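Local coordinates for 3-polyprenyl-4-hydroxybenzoate decarboxylase and related decarboxylases (Pelotomaculum thermopropionicum SI, PDB 6H6V), which acts as a UbiD-class, prenylated-FMN-dependent decarboxylase that can also carboxylate 2-furoic acid to 2,5-furandicarboxylic acid, at residues V145-I150 and V208-I213; P129-A134 and H151-T156; V395-G400 and V411-G416; A306-T311 and F354-E359. One frame throughout, in Å; residues are numbered along the deposited sequence.

Contact 1 (V145-I150 and V208-I213). With MN (manganese (II) ion), chain B; K (potassium ion), chain C; FMN (flavin mononucleotide), chain D.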
# COMPACT_ATOMS: atom_id res chain seq x y z
N VAL F 145 -24.05 -45.41 0.87
CA VAL F 145 -22.85 -45.28 1.71
C VAL F 145 -23.08 -44.26 2.82
O VAL F 145 -23.82 -43.27 2.62
CB VAL F 145 -21.59 -44.91 0.87
CG1 VAL F 145 -21.63 -43.46 0.37
CG2 VAL F 145 -20.32 -45.20 1.67
N ARG F 146 -22.47 -44.48 3.98
CA ARG F 146 -22.79 -43.66 5.15
C ARG F 146 -21.76 -42.59 5.52
O ARG F 146 -20.59 -42.68 5.16
CB ARG F 146 -23.16 -44.52 6.36
CG ARG F 146 -22.01 -45.15 7.09
CD ARG F 146 -22.47 -46.04 8.22
NE ARG F 146 -21.37 -46.97 8.48
CZ ARG F 146 -21.44 -48.30 8.55
NH1 ARG F 146 -22.60 -48.96 8.47
NH2 ARG F 146 -20.32 -48.99 8.74
N ASN F 147 -22.27 -41.60 6.24
CA ASN F 147 -21.52 -40.41 6.65
C ASN F 147 -21.75 -40.21 8.14
O ASN F 147 -22.78 -40.62 8.68
CB ASN F 147 -22.02 -39.19 5.87
CG ASN F 147 -21.15 -37.96 6.08
OD1 ASN F 147 -20.12 -37.78 5.42
ND2 ASN F 147 -21.59 -37.08 6.97
N VAL F 148 -20.77 -39.58 8.79
CA VAL F 148 -20.87 -39.19 10.18
C VAL F 148 -20.46 -37.72 10.29
O VAL F 148 -19.47 -37.30 9.67
CB VAL F 148 -19.95 -40.03 11.09
CG1 VAL F 148 -20.24 -39.77 12.56
CG2 VAL F 148 -20.12 -41.51 10.79
N SER F 149 -21.24 -36.96 11.05
CA SER F 149 -20.91 -35.57 11.38
C SER F 149 -21.58 -35.24 12.70
O SER F 149 -22.45 -35.96 13.13
CB SER F 149 -21.42 -34.63 10.29
OG SER F 149 -22.74 -34.93 9.85
N ILE F 150 -21.16 -34.15 13.32
CA ILE F 150 -21.75 -33.71 14.58
C ILE F 150 -22.56 -32.44 14.32
O ILE F 150 -22.09 -31.55 13.63
CB ILE F 150 -20.67 -33.41 15.64
CG1 ILE F 150 -19.86 -34.68 15.94
CG2 ILE F 150 -21.32 -32.89 16.92
CD1 ILE F 150 -18.71 -34.47 16.89
N VAL F 208 -16.49 -41.56 1.60
CA VAL F 208 -15.86 -42.35 2.69
C VAL F 208 -16.59 -42.27 4.04
O VAL F 208 -17.03 -41.21 4.50
CB VAL F 208 -14.31 -42.13 2.83
CG1 VAL F 208 -13.73 -41.32 1.68
CG2 VAL F 208 -13.89 -41.50 4.15
N ASP F 209 -16.66 -43.44 4.66
CA ASP F 209 -17.35 -43.68 5.90
C ASP F 209 -16.43 -43.34 7.09
O ASP F 209 -15.41 -44.00 7.32
CB ASP F 209 -17.76 -45.16 5.90
CG ASP F 209 -18.64 -45.55 7.07
OD1 ASP F 209 -18.87 -44.74 8.00
OD2 ASP F 209 -19.11 -46.72 7.04
N GLU F 210 -16.81 -42.33 7.86
CA GLU F 210 -16.00 -41.92 9.00
C GLU F 210 -15.98 -42.92 10.15
O GLU F 210 -15.04 -42.89 10.96
CB GLU F 210 -16.46 -40.55 9.52
CG GLU F 210 -16.15 -39.43 8.54
CD GLU F 210 -17.31 -39.04 7.63
OE1 GLU F 210 -18.26 -39.83 7.48
OE2 GLU F 210 -17.28 -37.91 7.07
N LEU F 211 -16.97 -43.81 10.23
CA LEU F 211 -16.89 -44.91 11.20
C LEU F 211 -15.72 -45.81 10.85
O LEU F 211 -15.06 -46.34 11.74
CB LEU F 211 -18.19 -45.72 11.25
CG LEU F 211 -19.39 -44.96 11.82
CD1 LEU F 211 -20.64 -45.81 11.77
CD2 LEU F 211 -19.14 -44.52 13.25
N GLU F 212 -15.45 -45.97 9.56
CA GLU F 212 -14.30 -46.75 9.11
C GLU F 212 -12.98 -46.01 9.39
O GLU F 212 -11.94 -46.64 9.65
CB GLU F 212 -14.45 -47.20 7.64
CG GLU F 212 -15.68 -48.11 7.44
CD GLU F 212 -15.82 -48.71 6.04
OE1 GLU F 212 -15.41 -48.06 5.05
OE2 GLU F 212 -16.35 -49.83 5.91
N ILE F 213 -13.01 -44.67 9.37
CA ILE F 213 -11.86 -43.88 9.80
C ILE F 213 -11.64 -44.06 11.30
O ILE F 213 -10.51 -44.20 11.75
CB ILE F 213 -12.00 -42.38 9.45
CG1 ILE F 213 -11.99 -42.23 7.93
CG2 ILE F 213 -10.86 -41.56 10.08
CD1 ILE F 213 -12.40 -40.86 7.45
MN MN B . -18.08 -36.99 5.34
K K C . -17.12 -35.60 8.32
N1 FMN D . -21.77 -28.66 11.79
C2 FMN D . -23.01 -28.18 11.52
O2 FMN D . -23.36 -28.11 10.32
N3 FMN D . -23.87 -27.80 12.50
C4 FMN D . -23.56 -27.87 13.80
O4 FMN D . -24.35 -27.54 14.72
C4A FMN D . -22.23 -28.39 14.13
N5 FMN D . -21.87 -28.49 15.39
C5A FMN D . -20.67 -28.97 15.71
C6 FMN D . -20.39 -29.05 17.05
C7 FMN D . -19.18 -29.54 17.46
C7M FMN D . -19.05 -29.58 18.95
C8 FMN D . -18.14 -29.99 16.45
C8M FMN D . -16.77 -30.52 16.81
C9 FMN D . -18.45 -29.90 15.10
C9A FMN D . -19.68 -29.40 14.68
N10 FMN D . -20.07 -29.30 13.32
C10 FMN D . -21.33 -28.78 13.04
C1' FMN D . -19.17 -29.62 12.21
C2' FMN D . -19.35 -30.93 11.49
O2' FMN D . -19.72 -32.03 12.33
C3' FMN D . -17.99 -31.21 10.92
O3' FMN D . -17.48 -30.07 10.24
C4' FMN D . -18.02 -32.39 10.02
O4' FMN D . -16.63 -32.60 9.67
C5' FMN D . -18.99 -32.24 8.82
O5' FMN D . -18.46 -32.99 7.70
P FMN D . -19.18 -34.03 6.70
O1P FMN D . -20.41 -33.26 6.29
O2P FMN D . -18.09 -34.33 5.68
O3P FMN D . -19.49 -35.26 7.51
O HOH W 1 -16.77 -38.44 4.01

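Contact 2 (P129-A134 and H151-T156). With FMN (flavin mononucleotide), chain D.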
# COMPACT_ATOMS: atom_id res chain seq x y z
N PRO F 129 -32.41 -26.00 25.84
CA PRO F 129 -31.47 -27.11 26.00
C PRO F 129 -31.02 -27.65 24.65
O PRO F 129 -31.83 -27.77 23.72
CB PRO F 129 -32.29 -28.17 26.74
CG PRO F 129 -33.40 -27.42 27.37
CD PRO F 129 -33.73 -26.33 26.41
N TYR F 130 -29.73 -27.98 24.56
CA TYR F 130 -29.12 -28.43 23.32
C TYR F 130 -28.33 -29.72 23.55
O TYR F 130 -27.63 -29.86 24.56
CB TYR F 130 -28.18 -27.34 22.77
CG TYR F 130 -28.81 -26.41 21.76
CD1 TYR F 130 -29.49 -25.27 22.15
CD2 TYR F 130 -28.69 -26.67 20.39
CE1 TYR F 130 -30.05 -24.41 21.22
CE2 TYR F 130 -29.24 -25.82 19.43
CZ TYR F 130 -29.93 -24.69 19.85
OH TYR F 130 -30.49 -23.84 18.92
N ILE F 131 -28.45 -30.65 22.61
CA ILE F 131 -27.61 -31.84 22.60
C ILE F 131 -26.41 -31.47 21.74
O ILE F 131 -26.57 -31.16 20.54
CB ILE F 131 -28.34 -33.05 22.00
CG1 ILE F 131 -29.55 -33.43 22.85
CG2 ILE F 131 -27.40 -34.24 21.87
CD1 ILE F 131 -30.55 -34.30 22.11
N THR F 132 -25.23 -31.51 22.35
CA THR F 132 -24.01 -30.97 21.75
C THR F 132 -22.99 -32.00 21.33
O THR F 132 -22.10 -31.66 20.54
CB THR F 132 -23.31 -29.98 22.72
OG1 THR F 132 -23.06 -30.61 23.98
CG2 THR F 132 -24.18 -28.77 22.94
N ALA F 133 -23.10 -33.24 21.82
CA ALA F 133 -22.06 -34.26 21.62
C ALA F 133 -22.54 -35.52 20.89
O ALA F 133 -21.94 -36.59 21.03
CB ALA F 133 -21.45 -34.64 22.95
N ALA F 134 -23.60 -35.40 20.08
CA ALA F 134 -24.14 -36.53 19.36
C ALA F 134 -23.54 -36.63 17.96
O ALA F 134 -23.70 -35.70 17.17
CB ALA F 134 -25.65 -36.41 19.24
N HIS F 151 -23.77 -32.37 14.87
CA HIS F 151 -24.66 -31.23 14.67
C HIS F 151 -25.36 -30.87 15.94
O HIS F 151 -25.79 -31.76 16.67
CB HIS F 151 -25.71 -31.54 13.62
CG HIS F 151 -25.14 -31.96 12.31
ND1 HIS F 151 -25.04 -31.09 11.25
CD2 HIS F 151 -24.60 -33.13 11.90
CE1 HIS F 151 -24.46 -31.71 10.24
NE2 HIS F 151 -24.19 -32.96 10.60
N ARG F 152 -25.47 -29.58 16.22
CA ARG F 152 -26.20 -29.12 17.39
C ARG F 152 -27.70 -29.43 17.22
O ARG F 152 -28.24 -29.32 16.11
CB ARG F 152 -25.96 -27.64 17.66
CG ARG F 152 -26.67 -26.67 16.72
CD ARG F 152 -26.33 -25.25 17.12
NE ARG F 152 -27.10 -24.29 16.34
CZ ARG F 152 -26.63 -23.17 15.81
NH1 ARG F 152 -25.34 -22.81 15.91
NH2 ARG F 152 -27.46 -22.40 15.11
N LEU F 153 -28.34 -29.84 18.31
CA LEU F 153 -29.73 -30.27 18.28
C LEU F 153 -30.45 -29.56 19.40
O LEU F 153 -30.23 -29.87 20.58
CB LEU F 153 -29.82 -31.78 18.43
CG LEU F 153 -29.04 -32.57 17.38
CD1 LEU F 153 -28.74 -33.98 17.84
CD2 LEU F 153 -29.80 -32.58 16.07
N GLN F 154 -31.27 -28.59 19.03
CA GLN F 154 -32.15 -27.92 19.98
C GLN F 154 -33.31 -28.85 20.33
O GLN F 154 -33.95 -29.40 19.43
CB GLN F 154 -32.72 -26.64 19.38
CG GLN F 154 -33.36 -25.74 20.41
CD GLN F 154 -33.97 -24.49 19.82
OE1 GLN F 154 -33.76 -24.17 18.63
NE2 GLN F 154 -34.72 -23.78 20.63
N VAL F 155 -33.59 -29.01 21.61
CA VAL F 155 -34.77 -29.74 22.05
C VAL F 155 -35.97 -28.79 21.94
O VAL F 155 -36.08 -27.84 22.72
CB VAL F 155 -34.60 -30.27 23.49
CG1 VAL F 155 -35.84 -31.05 23.92
CG2 VAL F 155 -33.36 -31.16 23.60
N THR F 156 -36.83 -29.02 20.94
CA THR F 156 -38.02 -28.18 20.69
C THR F 156 -39.34 -28.88 21.07
O THR F 156 -40.41 -28.29 20.95
CB THR F 156 -38.10 -27.74 19.20
OG1 THR F 156 -38.09 -28.89 18.35
CG2 THR F 156 -36.93 -26.84 18.85
N1 FMN D . -21.77 -28.66 11.79
C2 FMN D . -23.01 -28.18 11.52
O2 FMN D . -23.36 -28.11 10.32
N3 FMN D . -23.87 -27.80 12.50
C4 FMN D . -23.56 -27.87 13.80
O4 FMN D . -24.35 -27.54 14.72
C4A FMN D . -22.23 -28.39 14.13
N5 FMN D . -21.87 -28.49 15.39
C5A FMN D . -20.67 -28.97 15.71
C6 FMN D . -20.39 -29.05 17.05
C7 FMN D . -19.18 -29.54 17.46
C7M FMN D . -19.05 -29.58 18.95
C8 FMN D . -18.14 -29.99 16.45
C8M FMN D . -16.77 -30.52 16.81
C9 FMN D . -18.45 -29.90 15.10
C9A FMN D . -19.68 -29.40 14.68
N10 FMN D . -20.07 -29.30 13.32
C10 FMN D . -21.33 -28.78 13.04
C1' FMN D . -19.17 -29.62 12.21
C2' FMN D . -19.35 -30.93 11.49
O2' FMN D . -19.72 -32.03 12.33
C3' FMN D . -17.99 -31.21 10.92
O3' FMN D . -17.48 -30.07 10.24
C4' FMN D . -18.02 -32.39 10.02
O4' FMN D . -16.63 -32.60 9.67
C5' FMN D . -18.99 -32.24 8.82
O5' FMN D . -18.46 -32.99 7.70
P FMN D . -19.18 -34.03 6.70
O1P FMN D . -20.41 -33.26 6.29
O2P FMN D . -18.09 -34.33 5.68
O3P FMN D . -19.49 -35.26 7.51
O HOH W 2 -24.98 -32.84 19.19

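Contact 3 (V395-G400 and V411-G416)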
# COMPACT_ATOMS: atom_id res chain seq x y z
N VAL F 395 -4.38 -9.04 2.39
CA VAL F 395 -5.18 -9.20 1.18
C VAL F 395 -6.61 -8.85 1.51
O VAL F 395 -7.16 -9.44 2.41
CB VAL F 395 -5.09 -10.63 0.62
CG1 VAL F 395 -5.88 -10.74 -0.68
CG2 VAL F 395 -3.64 -11.00 0.35
N LYS F 396 -7.20 -7.91 0.78
CA LYS F 396 -8.57 -7.46 1.04
C LYS F 396 -9.61 -8.32 0.35
O LYS F 396 -9.38 -8.82 -0.74
CB LYS F 396 -8.77 -6.00 0.59
CG LYS F 396 -7.99 -4.99 1.41
CD LYS F 396 -7.79 -3.65 0.72
CE LYS F 396 -6.94 -2.78 1.65
NZ LYS F 396 -6.47 -1.47 1.11
N ASP F 397 -10.76 -8.46 1.00
CA ASP F 397 -12.02 -8.97 0.40
C ASP F 397 -11.89 -10.35 -0.20
O ASP F 397 -12.27 -10.60 -1.33
CB ASP F 397 -12.60 -7.98 -0.63
CG ASP F 397 -12.86 -6.58 -0.07
OD1 ASP F 397 -13.32 -6.45 1.08
OD2 ASP F 397 -12.60 -5.60 -0.79
N ALA F 398 -11.32 -11.26 0.58
CA ALA F 398 -11.28 -12.68 0.25
C ALA F 398 -12.47 -13.34 0.92
O ALA F 398 -13.24 -12.70 1.62
CB ALA F 398 -9.99 -13.29 0.75
N MSE F 399 -12.64 -14.62 0.68
CA MSE F 399 -13.69 -15.39 1.31
C MSE F 399 -13.28 -15.75 2.68
O MSE F 399 -12.23 -16.36 2.88
CB MSE F 399 -13.89 -16.64 0.50
CG MSE F 399 -15.07 -17.41 1.07
SE MSE F 399 -15.21 -19.21 0.26
CE MSE F 399 -13.36 -19.64 -0.34
N GLY F 400 -14.12 -15.41 3.65
CA GLY F 400 -13.93 -15.79 5.05
C GLY F 400 -15.06 -16.64 5.59
O GLY F 400 -15.45 -17.64 4.99
N VAL F 411 -17.28 -12.18 3.64
CA VAL F 411 -16.08 -11.62 3.00
C VAL F 411 -15.14 -11.09 4.08
O VAL F 411 -15.58 -10.37 4.97
CB VAL F 411 -16.45 -10.50 2.01
CG1 VAL F 411 -15.23 -9.83 1.43
CG2 VAL F 411 -17.30 -11.08 0.89
N SER F 412 -13.86 -11.42 3.99
CA SER F 412 -12.91 -11.08 5.04
C SER F 412 -11.55 -10.76 4.47
O SER F 412 -11.13 -11.34 3.48
CB SER F 412 -12.79 -12.25 6.02
OG SER F 412 -11.84 -12.00 7.05
N ASP F 413 -10.84 -9.87 5.14
CA ASP F 413 -9.47 -9.55 4.81
C ASP F 413 -8.59 -10.61 5.47
O ASP F 413 -9.01 -11.28 6.43
CB ASP F 413 -9.13 -8.15 5.32
CG ASP F 413 -10.03 -7.05 4.70
OD1 ASP F 413 -10.59 -7.25 3.60
OD2 ASP F 413 -10.14 -5.96 5.29
N LYS F 414 -7.37 -10.78 4.96
CA LYS F 414 -6.45 -11.81 5.42
C LYS F 414 -5.11 -11.17 5.68
O LYS F 414 -4.76 -10.17 5.02
CB LYS F 414 -6.25 -12.89 4.37
CG LYS F 414 -7.50 -13.55 3.81
CD LYS F 414 -8.08 -14.62 4.69
CE LYS F 414 -9.31 -15.25 4.07
NZ LYS F 414 -10.08 -16.00 5.10
N MSE F 415 -4.33 -11.75 6.59
CA MSE F 415 -3.02 -11.22 6.87
C MSE F 415 -2.01 -12.29 7.14
O MSE F 415 -2.30 -13.26 7.84
CB MSE F 415 -3.10 -10.30 8.06
CG MSE F 415 -1.76 -9.60 8.28
SE MSE F 415 -1.93 -8.26 9.70
CE MSE F 415 -2.92 -9.23 11.15
N GLY F 416 -0.81 -12.09 6.61
CA GLY F 416 0.31 -12.98 6.79
C GLY F 416 1.45 -12.25 7.44
O GLY F 416 1.68 -11.08 7.13

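Contact 4 (A306-T311 and F354-E359)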
# COMPACT_ATOMS: atom_id res chain seq x y z
N ALA F 306 -4.45 -31.44 10.59
CA ALA F 306 -3.97 -32.53 9.76
C ALA F 306 -3.97 -32.15 8.28
O ALA F 306 -3.05 -32.51 7.55
CB ALA F 306 -4.80 -33.77 9.99
N VAL F 307 -4.98 -31.42 7.84
CA VAL F 307 -5.06 -30.91 6.46
C VAL F 307 -4.07 -29.78 6.23
O VAL F 307 -3.42 -29.71 5.18
CB VAL F 307 -6.49 -30.43 6.11
CG1 VAL F 307 -6.55 -29.73 4.77
CG2 VAL F 307 -7.42 -31.61 6.10
N LEU F 308 -4.01 -28.85 7.19
CA LEU F 308 -3.13 -27.70 7.12
C LEU F 308 -1.68 -28.15 6.93
O LEU F 308 -0.98 -27.60 6.10
CB LEU F 308 -3.28 -26.85 8.38
CG LEU F 308 -2.40 -25.60 8.58
CD1 LEU F 308 -2.55 -24.63 7.43
CD2 LEU F 308 -2.76 -24.90 9.89
N LEU F 309 -1.26 -29.17 7.67
CA LEU F 309 0.09 -29.70 7.54
C LEU F 309 0.38 -30.20 6.14
O LEU F 309 1.43 -29.87 5.58
CB LEU F 309 0.36 -30.82 8.55
CG LEU F 309 1.76 -31.49 8.54
CD1 LEU F 309 2.87 -30.46 8.70
CD2 LEU F 309 1.87 -32.51 9.65
N GLN F 310 -0.54 -30.99 5.59
CA GLN F 310 -0.37 -31.52 4.23
C GLN F 310 -0.30 -30.42 3.17
O GLN F 310 0.53 -30.49 2.26
CB GLN F 310 -1.49 -32.51 3.88
CG GLN F 310 -1.37 -33.86 4.55
CD GLN F 310 -2.60 -34.75 4.32
OE1 GLN F 310 -3.73 -34.40 4.63
NE2 GLN F 310 -2.36 -35.94 3.81
N THR F 311 -1.15 -29.40 3.32
CA THR F 311 -1.24 -28.29 2.37
C THR F 311 0.02 -27.44 2.42
O THR F 311 0.58 -27.09 1.39
CB THR F 311 -2.46 -27.40 2.68
OG1 THR F 311 -3.62 -28.23 2.87
CG2 THR F 311 -2.72 -26.43 1.55
N PHE F 354 -3.69 -20.28 3.88
CA PHE F 354 -4.96 -19.75 3.40
C PHE F 354 -5.73 -20.74 2.54
O PHE F 354 -6.95 -20.78 2.61
CB PHE F 354 -4.80 -18.44 2.62
CG PHE F 354 -4.29 -17.28 3.45
CD1 PHE F 354 -4.75 -17.04 4.73
CD2 PHE F 354 -3.37 -16.39 2.91
CE1 PHE F 354 -4.27 -15.96 5.45
CE2 PHE F 354 -2.90 -15.30 3.63
CZ PHE F 354 -3.35 -15.09 4.90
N THR F 355 -5.04 -21.58 1.78
CA THR F 355 -5.75 -22.49 0.88
C THR F 355 -6.25 -23.74 1.61
O THR F 355 -7.15 -24.42 1.13
CB THR F 355 -5.00 -22.83 -0.44
OG1 THR F 355 -4.44 -24.15 -0.42
CG2 THR F 355 -3.95 -21.87 -0.72
N SER F 356 -5.69 -24.03 2.78
CA SER F 356 -6.16 -25.14 3.61
C SER F 356 -7.64 -24.99 3.95
O SER F 356 -8.37 -25.96 3.95
CB SER F 356 -5.34 -25.27 4.90
OG SER F 356 -5.64 -24.24 5.83
N SER F 357 -8.07 -23.76 4.21
CA SER F 357 -9.44 -23.48 4.59
C SER F 357 -9.72 -21.99 4.51
O SER F 357 -8.88 -21.18 4.87
CB SER F 357 -9.68 -23.90 6.02
OG SER F 357 -10.95 -23.49 6.49
N SER F 358 -10.93 -21.64 4.09
CA SER F 358 -11.32 -20.25 4.04
C SER F 358 -11.49 -19.61 5.43
O SER F 358 -11.56 -18.40 5.56
CB SER F 358 -12.58 -20.10 3.20
OG SER F 358 -13.73 -20.39 3.97
N GLU F 359 -11.53 -20.42 6.48
CA GLU F 359 -11.62 -19.89 7.83
C GLU F 359 -10.32 -19.19 8.28
O GLU F 359 -10.35 -18.24 9.06
CB GLU F 359 -12.02 -20.99 8.81
CG GLU F 359 -13.38 -21.64 8.51
CD GLU F 359 -13.48 -23.09 9.01
OE1 GLU F 359 -12.51 -23.89 8.87
OE2 GLU F 359 -14.55 -23.44 9.53

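Contact 1 (V145-I150 and V208-I213)
The guanidinium of R146 and the carboxylate of D209 meet with their planes 68° apart: D209 OD1 lies in the guanidinium plane at its edge, while OD2 comes in obliquely, 2.7 Å from R146 NE, as a salt bridge whose hydrogen bond is bent and weak. L211 CD1 also approaches this group obliquely, and R146 NH1 has a second carboxylate in E233. D209 OD1 accepts from L211 N at 3.1 Å, so D209 caps helix 210-217 while holding the arginine. The N147 amide and E210 carboxylate stand nearly perpendicular, at 83°, and aim N147 OD1 (2.2 Å) and E210 OE2 (2.1 Å) at one manganese ion. This is the metal and phosphate end of the UbiD flavin site, where H169 and a water held by V208 O also bind the manganese. E210 OE2 serves the potassium ion as well, at 2.6 Å, alongside FMN phosphate oxygens and the carbonyls of S200 and A202. A bend in the E210 chain (chi2 96°) turns OE1 back to V148 N at 2.8 Å, a donor standing above the carboxylate plane. N147 ND2 donates to FMN O3P, and V148 CG2 rests on L211 CG at 3.7 Å.

Contact 2 (P129-A134 and H151-T156)
I131 O is gripped by two donors: L153 N at 3.1 Å and a water at 2.7 Å. The same water donates to H151 O and accepts from A134 N, bridging the strands where their direct pairing stops. I131 and L153 form an antiparallel hydrogen-bonded pair, completed by I131 N to L153 O at 2.8 Å; two residues further along, V155 N meets P129 O in a nearly straight bond. Y130 and Q154 make the intervening non-hydrogen-bonded pair. With its CG anti to the backbone N (chi1 -166°) and the rest extended, Q154 runs across the Y130 ring, its CB over one face at 3.8 Å from the centroid in a CH-pi contact. The Q154 amide lies only 18° from parallel to that ring. Both polar ends have outside partners: Y130 OH bonds to E254, and Q154 OE1 accepts from G255 N. R152 CD packs obliquely on Y130 CE2, while its guanidinium pairs with E254 and E259. On the side of the sheet bearing I131 and L153, these two side chains meet CB to CB at 4.1 Å, and A134 CB touches L153 CD1. The start of segment 151-156 reaches the cofactor: R152 N donates to FMN O4 at 2.8 Å, almost linearly, and the H151 ring, whose NE2 bonds to S149 OG and ND1 to L164 O, stands oblique to FMN O2. A beta hairpin of the Rift-related domain, strands 130-139 and 146-157, thus forms part of the flavin pocket wall.

Contact 3 (V395-G400 and V411-G416)
Two antiparallel strands pair V395 with K414 and A398 with S412 in hydrogen-bonded pairs, and between them the register slips by one residue, a beta bulge at which the chain turns a corner at D397. D397 takes up positive phi (58°) at the corner, and its N donates to D413 OD1 at 2.9 Å, nearly along the C-O axis. D413 CG stands anti to its carbonyl carbon (chi1 -60°), and this brings OD1 beside K396 CA and into the corner. The D397 and D413 carboxylates lie side by side, pointing the same way, with their OD1 atoms 3.8 Å apart; R408 bridges them with a salt bridge to each. V411 CG1 packs at the corner beside these groups, 3.5 Å from D397 CA. On the side bearing A398 and K414, the lysine chain bends at chi2 (-81°) and passes A398 CB, with CE 3.9 Å from it. Its NZ then donates to M399 O at 3.1 Å, and G400 CA lies against S412 CB at 3.8 Å. Other subunits cover the hairpin: F351 and N348 of a second subunit pack on V395, A398 and M399, while Q387 of a third bonds to S412 OG. K414 NZ also donates to S358 O and V360 O, so a buried ammonium is met by three carbonyls, and the carboxylate pair shares one arginine; both lysine and aspartates probably stay charged.

Contact 4 (A306-T311 and F354-E359)
L308 holds CG anti to its backbone N (chi1 177°) and turns at chi2, bringing CD1 to 3.5 Å from S356 OG and 3.8 Å from S356 CB. S356 has its hydroxyl between the backbone N and the carbonyl carbon (chi1 73°), from where OG bonds back to A353 O and meets the leucine methyl without a polar link. One helical turn on from L308, T311 presents its methyl to the other helix: CG2 lies 3.5 Å from T355 OG1, the two threonines crossing obliquely. T311 OG1 sits over S356 CB at 4.0 Å and bonds to Q314 of a second subunit. The contact is small and made of loose van der Waals touches, chiefly methyls beside hydroxyls, with backbones closest at L308 and S356, whose CA atoms are 5.3 Å apart. Further on, S357 OG accepts from E359 N at 3.1 Å and donates to E359 OE1, which also pairs with R304 of the first helix. Helices 294-315 and 345-356 of the UbiD C-terminal domain thus meet at a subunit interface, where T355 packs on T355 of the second subunit, and the second helix is followed by an ST turn.

In the fold
Contacts 1 and 2 share strand 146-157 and both touch FMN, the first at its phosphate and ribityl chain, the second at its isoalloxazine carbonyls; their centres are 20 Å apart, and I150 CG2 lies 3.7 Å from A134 O where they meet. Contacts 3 and 4 belong to the C-terminal domain, centres 15 Å apart, and touch where M399 CE lies 3.7 Å from S358 CB; both also face the second subunit. Between the two groups, contacts 1 and 4 come nearest, with closest atoms about 10 Å apart, and the V307 side chain is about 10 Å from FMN. Contact 3 is more remote, its nearest atoms about 18 Å from contact 1.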